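Local coordinates for glycerol-3-phosphate dehydrogenase [NAD(P)+] (Coxiella burnetii, PDB 3K96), which probably catalyses the NAD(P)H-dependent reduction of dihydroxyacetone phosphate to sn-glycerol 3-phosphate, the key precursor for phospholipid synthesis, at residues S59-H64 / N75-N80; A33-G38 / I103-P108; L44-A49 / E85-Y90; R128-T133 / P155-S160. All coordinates share one frame; numbering follows the deposited sequence.

Contact 1 of 4, residues S59-H64 / N75-N80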
loop_
_atom_site.group_PDB
_atom_site.type_symbol
_atom_site.label_atom_id
_atom_site.label_comp_id
_atom_site.label_asym_id
_atom_site.label_seq_id
_atom_site.Cartn_x
_atom_site.Cartn_y
_atom_site.Cartn_z
ATOM N N SER A 59 -21.672 -25.311 -6.219
ATOM C CA SER A 59 -20.330 -25.628 -6.620
ATOM C C SER A 59 -20.405 -26.546 -7.814
ATOM O O SER A 59 -21.252 -27.447 -7.848
ATOM C CB SER A 59 -19.599 -26.358 -5.493
ATOM O OG SER A 59 -18.304 -26.750 -5.918
ATOM N N TYR A 60 -19.514 -26.341 -8.780
ATOM C CA TYR A 60 -19.455 -27.212 -9.962
ATOM C C TYR A 60 -18.664 -28.521 -9.722
ATOM O O TYR A 60 -18.745 -29.446 -10.535
ATOM C CB TYR A 60 -18.937 -26.463 -11.198
ATOM C CG TYR A 60 -17.666 -25.652 -11.012
ATOM C CD1 TYR A 60 -16.421 -26.241 -11.131
ATOM C CD2 TYR A 60 -17.726 -24.279 -10.767
ATOM C CE1 TYR A 60 -15.266 -25.498 -10.983
ATOM C CE2 TYR A 60 -16.584 -23.528 -10.611
ATOM C CZ TYR A 60 -15.352 -24.138 -10.723
ATOM O OH TYR A 60 -14.201 -23.395 -10.575
ATOM N N GLU A 61 -17.914 -28.591 -8.616
ATOM C CA GLU A 61 -17.183 -29.808 -8.219
ATOM C C GLU A 61 -18.237 -30.666 -7.456
ATOM O O GLU A 61 -18.485 -30.445 -6.282
ATOM C CB GLU A 61 -15.982 -29.421 -7.327
ATOM C CG GLU A 61 -15.049 -28.294 -7.906
ATOM C CD GLU A 61 -14.004 -27.726 -6.886
ATOM O OE1 GLU A 61 -13.219 -26.812 -7.244
ATOM O OE2 GLU A 61 -13.970 -28.181 -5.725
ATOM N N SER A 62 -18.876 -31.630 -8.125
ATOM C CA SER A 62 -20.010 -32.431 -7.524
ATOM C C SER A 62 -19.776 -33.219 -6.203
ATOM O O SER A 62 -20.693 -33.324 -5.340
ATOM C CB SER A 62 -20.601 -33.359 -8.589
ATOM O OG SER A 62 -21.074 -32.582 -9.685
ATOM N N ASP A 63 -18.584 -33.789 -6.077
ATOM C CA ASP A 63 -18.200 -34.491 -4.872
ATOM C C ASP A 63 -18.117 -33.479 -3.718
ATOM O O ASP A 63 -18.252 -33.833 -2.553
ATOM C CB ASP A 63 -16.853 -35.182 -5.097
ATOM C CG ASP A 63 -15.836 -34.277 -5.807
ATOM O OD1 ASP A 63 -16.252 -33.302 -6.480
ATOM O OD2 ASP A 63 -14.616 -34.554 -5.703
ATOM N N HIS A 64 -17.915 -32.213 -4.073
ATOM C CA HIS A 64 -17.803 -31.116 -3.103
ATOM C C HIS A 64 -19.145 -30.817 -2.425
ATOM O O HIS A 64 -19.198 -30.667 -1.209
ATOM C CB HIS A 64 -17.210 -29.884 -3.812
ATOM C CG HIS A 64 -16.913 -28.732 -2.906
ATOM N ND1 HIS A 64 -16.998 -27.419 -3.323
ATOM C CD2 HIS A 64 -16.574 -28.688 -1.598
ATOM C CE1 HIS A 64 -16.700 -26.621 -2.315
ATOM N NE2 HIS A 64 -16.436 -27.365 -1.258
ATOM N N ASN A 75 -15.202 -27.906 4.154
ATOM C CA ASN A 75 -13.873 -28.333 4.533
ATOM C C ASN A 75 -12.818 -28.134 3.471
ATOM O O ASN A 75 -11.683 -27.842 3.799
ATOM C CB ASN A 75 -13.872 -29.777 5.046
ATOM C CG ASN A 75 -14.214 -29.861 6.519
ATOM O OD1 ASN A 75 -13.875 -28.965 7.291
ATOM N ND2 ASN A 75 -14.874 -30.937 6.922
ATOM N N ARG A 76 -13.165 -28.259 2.204
ATOM C CA ARG A 76 -12.150 -28.052 1.186
ATOM C C ARG A 76 -11.601 -26.661 1.139
ATOM O O ARG A 76 -10.422 -26.503 0.886
ATOM C CB ARG A 76 -12.676 -28.293 -0.218
ATOM C CG ARG A 76 -12.970 -29.692 -0.537
ATOM C CD ARG A 76 -13.273 -29.851 -2.004
ATOM N NE ARG A 76 -13.715 -31.211 -2.237
ATOM C CZ ARG A 76 -14.011 -31.709 -3.426
ATOM N NH1 ARG A 76 -13.915 -30.959 -4.523
ATOM N NH2 ARG A 76 -14.401 -32.968 -3.515
ATOM N N TYR A 77 -12.449 -25.651 1.347
ATOM C CA TYR A 77 -12.012 -24.266 1.155
ATOM C C TYR A 77 -12.188 -23.297 2.316
ATOM O O TYR A 77 -11.595 -22.241 2.296
ATOM C CB TYR A 77 -12.667 -23.684 -0.127
ATOM C CG TYR A 77 -12.326 -24.463 -1.383
ATOM C CD1 TYR A 77 -11.048 -24.439 -1.904
ATOM C CD2 TYR A 77 -13.282 -25.216 -2.047
ATOM C CE1 TYR A 77 -10.719 -25.166 -3.036
ATOM C CE2 TYR A 77 -12.967 -25.939 -3.190
ATOM C CZ TYR A 77 -11.684 -25.911 -3.676
ATOM O OH TYR A 77 -11.342 -26.624 -4.811
ATOM N N LEU A 78 -12.989 -23.629 3.314
ATOM C CA LEU A 78 -13.156 -22.739 4.458
ATOM C C LEU A 78 -13.495 -23.578 5.692
ATOM O O LEU A 78 -14.588 -23.456 6.265
ATOM C CB LEU A 78 -14.255 -21.692 4.187
ATOM C CG LEU A 78 -14.278 -20.421 5.053
ATOM C CD1 LEU A 78 -13.031 -19.593 4.769
ATOM C CD2 LEU A 78 -15.533 -19.566 4.800
ATOM N N PRO A 79 -12.556 -24.453 6.099
ATOM C CA PRO A 79 -12.792 -25.298 7.257
ATOM C C PRO A 79 -12.885 -24.474 8.523
ATOM O O PRO A 79 -12.361 -23.353 8.569
ATOM C CB PRO A 79 -11.550 -26.209 7.296
ATOM C CG PRO A 79 -10.474 -25.422 6.611
ATOM C CD PRO A 79 -11.217 -24.667 5.516
ATOM N N ASN A 80 -13.587 -25.025 9.508
ATOM C CA ASN A 80 -13.779 -24.435 10.833
ATOM C C ASN A 80 -14.883 -23.374 10.947
ATOM O O ASN A 80 -14.996 -22.723 11.981
ATOM C CB ASN A 80 -12.462 -23.873 11.376
ATOM C CG ASN A 80 -11.360 -24.903 11.396
ATOM O OD1 ASN A 80 -10.257 -24.640 10.923
ATOM N ND2 ASN A 80 -11.659 -26.097 11.905
HETATM O O HOH W 1 -13.659 -32.232 -7.183
#
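R76 is held by two carboxylates, D63 in the first turn of helix 62-71 and E61 just before it. In the modelled conformer of D63, one of two, OD2 lies 2.7 Å from R76 NH2 in a salt bridge, near the guanidinium plane but above the plane of the carboxylate. The second bridge, E61 OE2 to R76 NH1 at 3.0 Å, is bent and weak as a hydrogen bond. In the same D63 conformer water 1 joins R76 NH1 to D63 OD1, and E67 adds a salt bridge to R76 NH2. Y77 OH donates to E61 OE2, at 3.2 Å and on the syn side, so this oxygen serves two donors.

The site lies on the surface of the Rossmann-type nucleotide-binding domain, where the loop after helix 62-71 folds back over its beginning; Y77 O is hydrogen-bonded to the hydroxyl of S39, a predicted NADPH-binding residue.

H64, its CG anti to the backbone N (chi1 -174°), packs against both R76 and Y77. Its CB covers one face of the R76 guanidinium, while the edge of Y77 meets the imidazole face in an offset T-shaped pair, centroids 5.4 Å apart. S59 OG and N74 hold the imidazole nitrogens.

Contact 2 of 4, residues A33-G38 / I103-P108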
loop_
_atom_site.group_PDB
_atom_site.type_symbol
_atom_site.label_atom_id
_atom_site.label_comp_id
_atom_site.label_asym_id
_atom_site.label_seq_id
_atom_site.Cartn_x
_atom_site.Cartn_y
_atom_site.Cartn_z
ATOM N N ALA A 33 -28.686 -16.729 -4.579
ATOM C CA ALA A 33 -27.830 -17.830 -4.984
ATOM C C ALA A 33 -26.393 -17.335 -5.148
ATOM O O ALA A 33 -26.152 -16.276 -5.751
ATOM C CB ALA A 33 -28.329 -18.471 -6.309
ATOM N N ILE A 34 -25.453 -18.096 -4.588
ATOM C CA ILE A 34 -24.025 -17.815 -4.751
ATOM C C ILE A 34 -23.404 -18.964 -5.535
ATOM O O ILE A 34 -23.384 -20.103 -5.070
ATOM C CB ILE A 34 -23.310 -17.649 -3.398
ATOM C CG1 ILE A 34 -23.804 -16.364 -2.715
ATOM C CG2 ILE A 34 -21.808 -17.640 -3.609
ATOM C CD1 ILE A 34 -23.289 -16.134 -1.317
ATOM N N LEU A 35 -22.914 -18.649 -6.732
ATOM C CA LEU A 35 -22.318 -19.616 -7.630
ATOM C C LEU A 35 -20.799 -19.549 -7.467
ATOM O O LEU A 35 -20.174 -18.555 -7.838
ATOM C CB LEU A 35 -22.725 -19.300 -9.089
ATOM C CG LEU A 35 -24.233 -19.106 -9.366
ATOM C CD1 LEU A 35 -24.506 -18.906 -10.873
ATOM C CD2 LEU A 35 -25.086 -20.254 -8.807
ATOM N N GLY A 36 -20.226 -20.607 -6.903
ATOM C CA GLY A 36 -18.779 -20.680 -6.608
ATOM C C GLY A 36 -18.589 -20.898 -5.114
ATOM O O GLY A 36 -18.797 -19.983 -4.294
ATOM N N ALA A 37 -18.175 -22.105 -4.751
ATOM C CA ALA A 37 -18.008 -22.446 -3.360
ATOM C C ALA A 37 -16.555 -22.463 -2.935
ATOM O O ALA A 37 -16.118 -23.335 -2.162
ATOM C CB ALA A 37 -18.693 -23.780 -3.063
ATOM N N GLY A 38 -15.777 -21.527 -3.468
ATOM C CA GLY A 38 -14.389 -21.369 -3.031
ATOM C C GLY A 38 -14.442 -20.656 -1.674
ATOM O O GLY A 38 -15.538 -20.450 -1.089
ATOM N N ILE A 103 -28.435 -13.307 -8.211
ATOM C CA ILE A 103 -27.332 -14.253 -8.277
ATOM C C ILE A 103 -25.981 -13.563 -8.092
ATOM O O ILE A 103 -25.718 -12.526 -8.697
ATOM C CB ILE A 103 -27.330 -14.913 -9.663
ATOM C CG1 ILE A 103 -28.744 -15.428 -10.000
ATOM C CG2 ILE A 103 -26.295 -16.009 -9.732
ATOM C CD1 ILE A 103 -28.922 -15.836 -11.442
ATOM N N LEU A 104 -25.129 -14.167 -7.270
ATOM C CA LEU A 104 -23.797 -13.633 -6.970
ATOM C C LEU A 104 -22.745 -14.664 -7.362
ATOM O O LEU A 104 -22.616 -15.714 -6.734
ATOM C CB LEU A 104 -23.710 -13.279 -5.486
ATOM C CG LEU A 104 -22.351 -12.863 -4.925
ATOM C CD1 LEU A 104 -21.740 -11.675 -5.700
ATOM C CD2 LEU A 104 -22.530 -12.551 -3.451
ATOM N N ILE A 105 -22.033 -14.380 -8.442
ATOM C CA ILE A 105 -21.044 -15.293 -8.975
ATOM C C ILE A 105 -19.659 -15.027 -8.373
ATOM O O ILE A 105 -19.169 -13.912 -8.427
ATOM C CB ILE A 105 -20.924 -15.137 -10.510
ATOM C CG1 ILE A 105 -22.298 -15.337 -11.186
ATOM C CG2 ILE A 105 -19.869 -16.090 -11.045
ATOM C CD1 ILE A 105 -22.301 -15.088 -12.693
ATOM N N VAL A 106 -19.023 -16.079 -7.855
ATOM C CA VAL A 106 -17.715 -15.957 -7.230
ATOM C C VAL A 106 -16.811 -17.138 -7.628
ATOM O O VAL A 106 -16.218 -17.782 -6.785
ATOM C CB VAL A 106 -17.829 -15.894 -5.679
ATOM C CG1 VAL A 106 -16.525 -15.420 -5.082
ATOM C CG2 VAL A 106 -18.948 -14.937 -5.240
ATOM N N VAL A 107 -16.721 -17.423 -8.919
ATOM C CA VAL A 107 -15.852 -18.476 -9.407
ATOM C C VAL A 107 -14.542 -17.840 -9.931
ATOM O O VAL A 107 -14.453 -16.625 -10.098
ATOM C CB VAL A 107 -16.557 -19.278 -10.502
ATOM C CG1 VAL A 107 -17.837 -19.912 -9.943
ATOM C CG2 VAL A 107 -16.888 -18.406 -11.699
ATOM N N PRO A 108 -13.514 -18.645 -10.163
ATOM C CA PRO A 108 -12.321 -18.018 -10.707
ATOM C C PRO A 108 -12.578 -17.385 -12.085
ATOM O O PRO A 108 -13.491 -17.799 -12.808
ATOM C CB PRO A 108 -11.334 -19.184 -10.830
ATOM C CG PRO A 108 -11.771 -20.153 -9.810
ATOM C CD PRO A 108 -13.294 -20.062 -9.846
#
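The carbonyl oxygen of L35 takes the shortest hydrogen bond, from V106 N at 2.7 Å and nearly straight at 175°. Around the same oxygen gather I105 CA, in a CA-H...O contact, and V107 CG1 at 3.4 Å. Two further backbone bonds, L104 N to A33 O at 2.8 Å and L35 N to L104 O at 3.0 Å, tie the parallel strands 33-35 and 103-105 in register, A33 beside I103.

These are neighbouring central strands of the Rossmann-type sheet. Strand 32-35 runs into G36, A37 and G38, which match the start of a GxGxxG dinucleotide-binding turn, with G38 at the N-cap of helix 39-49. G36 CA fits 3.5 Å from V107 CG1, so the turn passes against the neighbouring strand's exit, and at phi 121° its backbone takes a conformation in which a CB would press on the preceding carbonyl oxygen.

On one face of the sheet I34 and L104 run alongside each other in the same direction, with CG1 and CD2 4.1 Å apart; I34 CG2 also approaches V106 CG2. On the other face L35 crosses I103 at a slant, and its CD1 reaches I103 CG2 at 3.6 Å. Helices 93-97 and 109-119 cover that face.

Contact 3 of 4, residues L44-A49 / E85-Y90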
loop_
_atom_site.group_PDB
_atom_site.type_symbol
_atom_site.label_atom_id
_atom_site.label_comp_id
_atom_site.label_asym_id
_atom_site.label_seq_id
_atom_site.Cartn_x
_atom_site.Cartn_y
_atom_site.Cartn_z
ATOM N N LEU A 44 -18.774 -15.052 1.762
ATOM C CA LEU A 44 -19.904 -14.161 1.443
ATOM C C LEU A 44 -21.229 -14.845 1.834
ATOM O O LEU A 44 -22.156 -14.202 2.352
ATOM C CB LEU A 44 -19.897 -13.804 -0.041
ATOM C CG LEU A 44 -18.894 -12.728 -0.453
ATOM C CD1 LEU A 44 -18.632 -12.770 -1.957
ATOM C CD2 LEU A 44 -19.366 -11.354 0.036
ATOM N N ALA A 45 -21.307 -16.146 1.593
ATOM C CA ALA A 45 -22.516 -16.907 1.931
ATOM C C ALA A 45 -22.751 -16.889 3.429
ATOM O O ALA A 45 -23.904 -16.831 3.882
ATOM C CB ALA A 45 -22.421 -18.355 1.392
ATOM N N LEU A 46 -21.659 -16.922 4.209
ATOM C CA LEU A 46 -21.763 -16.873 5.661
ATOM C C LEU A 46 -22.193 -15.513 6.139
ATOM O O LEU A 46 -22.997 -15.404 7.053
ATOM C CB LEU A 46 -20.432 -17.231 6.344
ATOM C CG LEU A 46 -20.012 -18.686 6.310
ATOM C CD1 LEU A 46 -18.590 -18.851 6.822
ATOM C CD2 LEU A 46 -21.026 -19.504 7.129
ATOM N N VAL A 47 -21.614 -14.458 5.570
ATOM C CA VAL A 47 -21.999 -13.117 5.972
ATOM C C VAL A 47 -23.518 -12.951 5.861
ATOM O O VAL A 47 -24.157 -12.431 6.774
ATOM C CB VAL A 47 -21.300 -12.050 5.113
ATOM C CG1 VAL A 47 -21.964 -10.698 5.290
ATOM C CG2 VAL A 47 -19.775 -11.992 5.462
ATOM N N LEU A 48 -24.088 -13.381 4.739
ATOM C CA LEU A 48 -25.529 -13.251 4.529
ATOM C C LEU A 48 -26.343 -14.239 5.370
ATOM O O LEU A 48 -27.307 -13.851 6.017
ATOM C CB LEU A 48 -25.871 -13.435 3.038
ATOM C CG LEU A 48 -25.206 -12.436 2.074
ATOM C CD1 LEU A 48 -25.474 -12.787 0.626
ATOM C CD2 LEU A 48 -25.637 -11.013 2.379
ATOM N N ALA A 49 -25.960 -15.510 5.362
ATOM C CA ALA A 49 -26.720 -16.537 6.085
ATOM C C ALA A 49 -26.746 -16.266 7.599
ATOM O O ALA A 49 -27.767 -16.500 8.270
ATOM C CB ALA A 49 -26.204 -17.973 5.745
ATOM N N GLU A 85 -28.244 -22.577 9.659
ATOM C CA GLU A 85 -29.334 -23.351 9.064
ATOM C C GLU A 85 -29.827 -22.775 7.719
ATOM O O GLU A 85 -30.241 -23.517 6.848
ATOM C CB GLU A 85 -30.495 -23.471 10.082
ATOM C CG GLU A 85 -31.690 -24.332 9.625
ATOM C CD GLU A 85 -31.304 -25.787 9.332
ATOM O OE1 GLU A 85 -32.080 -26.493 8.628
ATOM O OE2 GLU A 85 -30.213 -26.222 9.791
ATOM N N THR A 86 -29.734 -21.459 7.536
ATOM C CA THR A 86 -30.226 -20.802 6.310
ATOM C C THR A 86 -29.304 -20.916 5.092
ATOM O O THR A 86 -29.661 -20.444 3.999
ATOM C CB THR A 86 -30.574 -19.335 6.567
ATOM O OG1 THR A 86 -29.456 -18.675 7.176
ATOM C CG2 THR A 86 -31.799 -19.230 7.503
ATOM N N LEU A 87 -28.146 -21.552 5.272
ATOM C CA LEU A 87 -27.191 -21.742 4.193
ATOM C C LEU A 87 -27.196 -23.195 3.745
ATOM O O LEU A 87 -26.892 -24.093 4.535
ATOM C CB LEU A 87 -25.793 -21.329 4.649
ATOM C CG LEU A 87 -24.598 -21.608 3.737
ATOM C CD1 LEU A 87 -24.814 -21.182 2.309
ATOM C CD2 LEU A 87 -23.368 -20.913 4.333
ATOM N N LYS A 88 -27.523 -23.409 2.472
ATOM C CA LYS A 88 -27.608 -24.750 1.888
ATOM C C LYS A 88 -26.825 -24.863 0.598
ATOM O O LYS A 88 -26.904 -23.991 -0.258
ATOM C CB LYS A 88 -29.079 -25.099 1.578
ATOM C CG LYS A 88 -30.023 -25.086 2.786
ATOM C CD LYS A 88 -29.604 -26.115 3.821
ATOM C CE LYS A 88 -30.569 -26.156 4.993
ATOM N NZ LYS A 88 -30.031 -27.042 6.075
ATOM N N ALA A 89 -26.087 -25.958 0.456
ATOM C CA ALA A 89 -25.322 -26.237 -0.751
ATOM C C ALA A 89 -26.192 -27.003 -1.763
ATOM O O ALA A 89 -26.983 -27.855 -1.387
ATOM C CB ALA A 89 -24.057 -27.055 -0.410
ATOM N N TYR A 90 -26.040 -26.675 -3.040
ATOM C CA TYR A 90 -26.758 -27.316 -4.133
ATOM C C TYR A 90 -25.719 -27.732 -5.150
ATOM O O TYR A 90 -24.724 -27.021 -5.332
ATOM C CB TYR A 90 -27.687 -26.306 -4.812
ATOM C CG TYR A 90 -28.946 -25.993 -4.064
ATOM C CD1 TYR A 90 -28.912 -25.375 -2.832
ATOM C CD2 TYR A 90 -30.187 -26.298 -4.610
ATOM C CE1 TYR A 90 -30.066 -25.100 -2.145
ATOM C CE2 TYR A 90 -31.348 -26.013 -3.938
ATOM C CZ TYR A 90 -31.281 -25.420 -2.708
ATOM O OH TYR A 90 -32.440 -25.134 -2.050
#
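L87 supplies nearly all the apolar contact between helix 44-49 and strand 87-90, touching three helix residues with different parts of its side chain. The base of the leucine meets the last of them: its CB stands 3.6 Å from A49 CB. Because CG is turned anti to the backbone N (chi1 172°), the two methyls are carried on along the helix to A45, whose CB has L87 CD1 at 3.8 Å and CD2 only slightly further away. L87 CD2 also meets L46 CD2 at 3.9 Å; the bond from CA to CB of L46 points away from the strand, so it is the far end of that chain that comes back to make the touch. A45 and A49, one turn apart, thus present small methyls to the branched leucine, and V55 and L57 of the adjoining strand pack against L87 as well.

The polar part lies at the end of the helix. T86 OG1 is 3.0 Å from A49 O and 3.6 Å from A49 CB, and it has a weak hydrogen bond to the carbonyl of Q53 in the loop that leaves the helix.

The segment axes run at 141° and approach to 9.5 Å, a separation expected for a helix lying on a sheet. This is the layering of a Rossmann-type fold, with the first helix, 39-49, packed over the sheet as far as its outermost strand, 87-90.

Contact 4 of 4, residues R128-T133 / P155-S160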
loop_
_atom_site.group_PDB
_atom_site.type_symbol
_atom_site.label_atom_id
_atom_site.label_comp_id
_atom_site.label_asym_id
_atom_site.label_seq_id
_atom_site.Cartn_x
_atom_site.Cartn_y
_atom_site.Cartn_z
ATOM N N ARG A 128 -31.007 -10.552 -11.805
ATOM C CA ARG A 128 -29.947 -9.579 -11.551
ATOM C C ARG A 128 -28.707 -10.368 -11.196
ATOM O O ARG A 128 -28.774 -11.322 -10.425
ATOM C CB ARG A 128 -30.339 -8.624 -10.432
ATOM C CG ARG A 128 -31.657 -7.922 -10.717
ATOM C CD ARG A 128 -31.912 -6.826 -9.732
ATOM N NE ARG A 128 -32.177 -7.295 -8.380
ATOM C CZ ARG A 128 -32.490 -6.484 -7.378
ATOM N NH1 ARG A 128 -32.564 -5.177 -7.579
ATOM N NH2 ARG A 128 -32.727 -6.973 -6.181
ATOM N N ILE A 129 -27.577 -9.939 -11.743
ATOM C CA ILE A 129 -26.325 -10.657 -11.602
ATOM C C ILE A 129 -25.201 -9.821 -11.010
ATOM O O ILE A 129 -24.822 -8.793 -11.545
ATOM C CB ILE A 129 -25.884 -11.216 -12.983
ATOM C CG1 ILE A 129 -26.897 -12.262 -13.472
ATOM C CG2 ILE A 129 -24.482 -11.894 -12.922
ATOM C CD1 ILE A 129 -26.676 -12.665 -14.891
ATOM N N ALA A 130 -24.679 -10.277 -9.881
ATOM C CA ALA A 130 -23.553 -9.609 -9.237
ATOM C C ALA A 130 -22.425 -10.607 -9.233
ATOM O O ALA A 130 -22.675 -11.791 -9.374
ATOM C CB ALA A 130 -23.909 -9.183 -7.818
ATOM N N TRP A 131 -21.175 -10.133 -9.135
ATOM C CA TRP A 131 -20.036 -11.040 -9.046
ATOM C C TRP A 131 -18.935 -10.493 -8.121
ATOM O O TRP A 131 -18.783 -9.276 -7.927
ATOM C CB TRP A 131 -19.432 -11.375 -10.420
ATOM C CG TRP A 131 -18.909 -10.172 -11.136
ATOM C CD1 TRP A 131 -17.646 -9.648 -11.054
ATOM C CD2 TRP A 131 -19.638 -9.331 -12.015
ATOM N NE1 TRP A 131 -17.552 -8.519 -11.836
ATOM C CE2 TRP A 131 -18.768 -8.305 -12.436
ATOM C CE3 TRP A 131 -20.953 -9.338 -12.490
ATOM C CZ2 TRP A 131 -19.168 -7.304 -13.308
ATOM C CZ3 TRP A 131 -21.353 -8.337 -13.357
ATOM C CH2 TRP A 131 -20.461 -7.333 -13.756
ATOM N N GLY A 132 -18.209 -11.443 -7.537
ATOM C CA GLY A 132 -17.051 -11.184 -6.691
ATOM C C GLY A 132 -15.789 -11.633 -7.406
ATOM O O GLY A 132 -14.671 -11.433 -6.892
ATOM N N THR A 133 -15.965 -12.266 -8.575
ATOM C CA THR A 133 -14.841 -12.698 -9.422
ATOM C C THR A 133 -13.982 -11.494 -9.815
ATOM O O THR A 133 -14.504 -10.418 -10.058
ATOM C CB THR A 133 -15.368 -13.333 -10.727
ATOM O OG1 THR A 133 -16.238 -14.431 -10.409
ATOM C CG2 THR A 133 -14.231 -13.796 -11.646
ATOM N N PRO A 155 -29.620 -5.955 -14.719
ATOM C CA PRO A 155 -28.953 -5.211 -13.671
ATOM C C PRO A 155 -27.686 -5.995 -13.198
ATOM O O PRO A 155 -27.749 -7.207 -12.939
ATOM C CB PRO A 155 -30.005 -5.133 -12.567
ATOM C CG PRO A 155 -31.352 -5.301 -13.297
ATOM C CD PRO A 155 -31.032 -6.258 -14.404
ATOM N N MET A 156 -26.559 -5.289 -13.087
ATOM C CA MET A 156 -25.281 -5.905 -12.763
ATOM C C MET A 156 -24.550 -5.160 -11.656
ATOM O O MET A 156 -24.772 -3.982 -11.465
ATOM C CB MET A 156 -24.378 -5.852 -13.988
ATOM C CG MET A 156 -24.844 -6.620 -15.160
ATOM S SD MET A 156 -23.551 -6.666 -16.413
ATOM C CE MET A 156 -23.554 -5.037 -17.174
ATOM N N ALA A 157 -23.662 -5.857 -10.953
ATOM C CA ALA A 157 -22.879 -5.251 -9.880
ATOM C C ALA A 157 -21.619 -6.049 -9.615
ATOM O O ALA A 157 -21.592 -7.260 -9.828
ATOM C CB ALA A 157 -23.697 -5.152 -8.583
ATOM N N VAL A 158 -20.587 -5.348 -9.143
ATOM C CA VAL A 158 -19.320 -5.966 -8.783
ATOM C C VAL A 158 -18.975 -5.564 -7.364
ATOM O O VAL A 158 -19.139 -4.415 -6.978
ATOM C CB VAL A 158 -18.167 -5.564 -9.734
ATOM C CG1 VAL A 158 -18.030 -4.065 -9.819
ATOM C CG2 VAL A 158 -16.820 -6.210 -9.291
ATOM N N ILE A 159 -18.547 -6.534 -6.571
ATOM C CA ILE A 159 -18.135 -6.287 -5.203
ATOM C C ILE A 159 -16.638 -6.631 -5.169
ATOM O O ILE A 159 -16.236 -7.729 -5.568
ATOM C CB ILE A 159 -18.943 -7.115 -4.212
ATOM C CG1 ILE A 159 -18.661 -6.651 -2.782
ATOM C CG2 ILE A 159 -18.658 -8.610 -4.404
ATOM C CD1 ILE A 159 -19.515 -7.361 -1.741
ATOM N N SER A 160 -15.829 -5.678 -4.712
ATOM C CA SER A 160 -14.386 -5.819 -4.726
ATOM C C SER A 160 -13.697 -4.954 -3.698
ATOM O O SER A 160 -14.036 -3.800 -3.530
ATOM C CB SER A 160 -13.876 -5.417 -6.096
ATOM O OG SER A 160 -12.584 -5.924 -6.340
HETATM O O HOH W 2 -14.771 -9.846 -4.756
#
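W131, its CG between the backbone N and the carbonyl carbon (chi1 61°), folds its indole across strand 156-160, one ring face resting on A157 O and V158. A157 O sits 3.4 Å and V158 CB 3.5 Å above the ring plane, both toward the rim. V158 CG2 sits off the rim of the pyrrole ring on that same face, 3.5 Å from NE1. At the benzene end M156 SD makes a Met-aromatic contact at the ring edge, 5.2 Å from the six-membered centroid. Helix 143-151, the crossover of this beta-alpha-beta unit, packs on W131 and M156.

On the opposite face of the sheet, A130 CB meets A157 CB at 4.1 Å. At the strand starts the R128 methylenes cross the P155 ring, with CG to CG at 3.7 Å, while the guanidinium goes on to D102 and D188.

Four backbone hydrogen bonds join the parallel strands, the last from I159 N to W131 O. Beyond them water 2 donates to both G132 O and I159 O, each at 2.7 Å, so one water satisfies both carbonyls and links the strands past their last direct bond, near W40 and K134, predicted to bind NADPH and, for K134, also glycerol 3-phosphate.

Overall arrangement
All four contacts belong to the N-terminal, Rossmann-type domain. Contacts 2 and 4, with centres about 10 Å apart, lie in one sheet, where strands 102-105 and 128-131 are neighbours joined by probable I103 O–A130 N and I105 O–G132 N hydrogen bonds. Contact 3 packs helix 39-49 over the same sheet, its centre about 12 Å from that of contact 2, and I34 CD1 touches A45. Contact 1, its centre also about 12 Å from that of contact 2, lies against its glycine turn through A37. Along the chain contact 1 is nested within contact 3 and contact 3 within contact 2; contact 4 follows. Together they run from the outermost strand through the predicted nucleotide-binding turn to the sheet's sixth strand.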